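Local coordinates for transmembrane protein (Bartonella henselae, PDB 3PAM) that is a domain of a protein that probably binds oligopeptides for an ABC-type transport system, at residues Phe10-Thr15 with Arg21-Leu26. Residues are numbered along the deposited sequence; the frame is centred on the assembly and turned at random.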
loop_
_atom_site.group_PDB
_atom_site.type_symbol
_atom_site.label_atom_id
_atom_site.label_comp_id
_atom_site.label_asym_id
_atom_site.label_seq_id
_atom_site.Cartn_x
_atom_site.Cartn_y
_atom_site.Cartn_z
ATOM N N PHE A 10 4.062 4.093 -0.131
ATOM C CA PHE A 10 4.430 4.934 1.013
ATOM C C PHE A 10 5.871 4.690 1.336
ATOM O O PHE A 10 6.245 3.579 1.666
ATOM C CB PHE A 10 3.622 4.534 2.253
ATOM C CG PHE A 10 2.181 4.908 2.182
ATOM C CD1 PHE A 10 1.791 6.236 2.361
ATOM C CD2 PHE A 10 1.210 3.947 1.952
ATOM C CE1 PHE A 10 0.477 6.599 2.282
ATOM C CE2 PHE A 10 -0.147 4.314 1.878
ATOM C CZ PHE A 10 -0.500 5.645 2.033
ATOM N N ASN A 11 6.703 5.716 1.257
ATOM C CA ASN A 11 8.006 5.569 1.844
ATOM C C ASN A 11 7.905 5.646 3.357
ATOM O O ASN A 11 7.936 6.718 3.954
ATOM C CB ASN A 11 9.004 6.564 1.317
ATOM C CG ASN A 11 10.395 6.247 1.781
ATOM O OD1 ASN A 11 10.615 5.223 2.422
ATOM N ND2 ASN A 11 11.339 7.113 1.476
ATOM N N THR A 12 7.794 4.474 3.951
ATOM C CA THR A 12 7.565 4.263 5.384
ATOM C C THR A 12 8.736 4.716 6.263
ATOM O O THR A 12 8.608 4.787 7.484
ATOM C CB THR A 12 7.221 2.777 5.556
ATOM O OG1 THR A 12 5.813 2.632 5.760
ATOM C CG2 THR A 12 7.981 2.107 6.620
ATOM N N ARG A 13 9.870 5.041 5.631
ATOM C CA ARG A 13 11.053 5.555 6.331
ATOM C C ARG A 13 10.832 6.977 6.824
ATOM O O ARG A 13 11.498 7.425 7.767
ATOM C CB ARG A 13 12.265 5.611 5.387
ATOM C CG ARG A 13 12.924 4.303 5.102
ATOM C CD ARG A 13 13.536 4.351 3.729
ATOM N NE ARG A 13 13.873 3.015 3.275
ATOM C CZ ARG A 13 13.230 2.354 2.326
ATOM N NH1 ARG A 13 12.204 2.911 1.690
ATOM N NH2 ARG A 13 13.631 1.132 1.995
ATOM N N ARG A 14 9.961 7.705 6.133
ATOM C CA ARG A 14 9.668 9.094 6.504
ATOM C C ARG A 14 8.578 9.147 7.573
ATOM O O ARG A 14 7.620 8.384 7.524
ATOM C CB ARG A 14 9.249 9.895 5.274
ATOM C CG ARG A 14 10.137 9.672 4.039
ATOM C CD ARG A 14 11.060 10.828 3.731
ATOM N NE ARG A 14 12.205 10.397 2.918
ATOM C CZ ARG A 14 12.716 11.092 1.898
ATOM N NH1 ARG A 14 12.187 12.251 1.539
ATOM N NH2 ARG A 14 13.738 10.620 1.211
ATOM N N THR A 15 8.735 10.067 8.522
ATOM C CA THR A 15 7.871 10.121 9.702
ATOM C C THR A 15 6.374 10.235 9.433
ATOM O O THR A 15 5.588 9.603 10.108
ATOM C CB THR A 15 8.312 11.203 10.704
ATOM O OG1 THR A 15 8.464 12.461 10.033
ATOM C CG2 THR A 15 9.624 10.790 11.366
ATOM N N ARG A 21 -2.252 3.299 10.527
ATOM C CA ARG A 21 -3.570 3.929 10.415
ATOM C C ARG A 21 -3.574 5.083 9.444
ATOM O O ARG A 21 -4.564 5.305 8.753
ATOM C CB ARG A 21 -4.074 4.440 11.763
ATOM C CG ARG A 21 -4.322 3.374 12.805
ATOM C CD ARG A 21 -3.289 3.498 13.877
ATOM N NE ARG A 21 -3.844 4.008 15.109
ATOM C CZ ARG A 21 -3.153 4.625 16.066
ATOM N NH1 ARG A 21 -1.858 4.876 15.924
ATOM N NH2 ARG A 21 -3.780 5.008 17.172
ATOM N N VAL A 22 -2.467 5.817 9.403
ATOM C CA VAL A 22 -2.281 6.929 8.476
ATOM C C VAL A 22 -2.260 6.460 7.020
ATOM O O VAL A 22 -2.975 6.994 6.154
ATOM C CB VAL A 22 -0.958 7.649 8.742
ATOM C CG1 VAL A 22 -0.695 8.701 7.665
ATOM C CG2 VAL A 22 -0.946 8.260 10.138
ATOM N N ARG A 23 -1.418 5.474 6.750
ATOM C CA ARG A 23 -1.361 4.867 5.411
ATOM C C ARG A 23 -2.744 4.265 5.097
ATOM O O ARG A 23 -3.242 4.372 3.979
ATOM C CB ARG A 23 -0.258 3.817 5.353
ATOM C CG ARG A 23 1.118 4.366 5.748
ATOM C CD ARG A 23 2.222 3.386 5.398
ATOM N NE ARG A 23 2.031 2.081 6.027
ATOM C CZ ARG A 23 2.666 1.677 7.127
ATOM N NH1 ARG A 23 3.552 2.474 7.725
ATOM N NH2 ARG A 23 2.424 0.469 7.625
ATOM N N GLN A 24 -3.386 3.686 6.108
ATOM C CA GLN A 24 -4.720 3.147 5.906
ATOM C C GLN A 24 -5.707 4.267 5.523
ATOM O O GLN A 24 -6.482 4.127 4.577
ATOM C CB GLN A 24 -5.159 2.419 7.158
ATOM C CG GLN A 24 -6.147 1.317 6.933
ATOM C CD GLN A 24 -6.825 0.913 8.238
ATOM O OE1 GLN A 24 -6.261 1.109 9.313
ATOM N NE2 GLN A 24 -8.027 0.346 8.149
ATOM N N ALA A 25 -5.622 5.396 6.223
ATOM C CA ALA A 25 -6.465 6.565 5.923
ATOM C C ALA A 25 -6.230 7.108 4.517
ATOM O O ALA A 25 -7.187 7.369 3.797
ATOM C CB ALA A 25 -6.237 7.652 6.943
ATOM N N LEU A 26 -4.960 7.296 4.129
ATOM C CA LEU A 26 -4.666 7.880 2.819
ATOM C C LEU A 26 -5.115 6.957 1.696
ATOM O O LEU A 26 -5.582 7.427 0.653
ATOM C CB LEU A 26 -3.176 8.223 2.648
ATOM C CG LEU A 26 -2.545 9.323 3.511
ATOM C CD1 LEU A 26 -1.604 10.173 2.711
ATOM C CD2 LEU A 26 -3.541 10.206 4.202
#
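R23 lies with its aliphatic chain across one face of the F10 ring. The R23 CB sits over the rim of that face, 3.5 Å from F10 CE2. R23 CB makes a CH-pi contact, 3.7 Å from the F10 ring centroid and 19° off its normal. The R23 CG follows over F10 CG and CD2. The R23 CD reaches back to the root of the ring, 3.6 Å from F10 CB. There the chain bends at chi3 (-57°) and the guanidinium turns away, its plane 55° from that of the ring. At the tip, R23 NH1 comes 3.0 Å from T12 OG1, but the angle is too poor for a hydrogen bond. The group is held instead by G249 O, which accepts from NH2, and by F17 O, which accepts from NH1. F10 ends strand 5-10 of the mixed sheet, and R23 and L26 lie on helix 20-29, so the contact packs this helix against the strand that precedes it in this domain of the family 5 solute-binding proteins. L26 CB meets the ring in its plane, 3.8 Å from F10 CZ. F17, in the connecting loop, packs edge-to-face with F10. The N11-R14 type I turn, with an Asx turn in which N11 OD1 accepts from R13 N, carries T12 past the guanidinium.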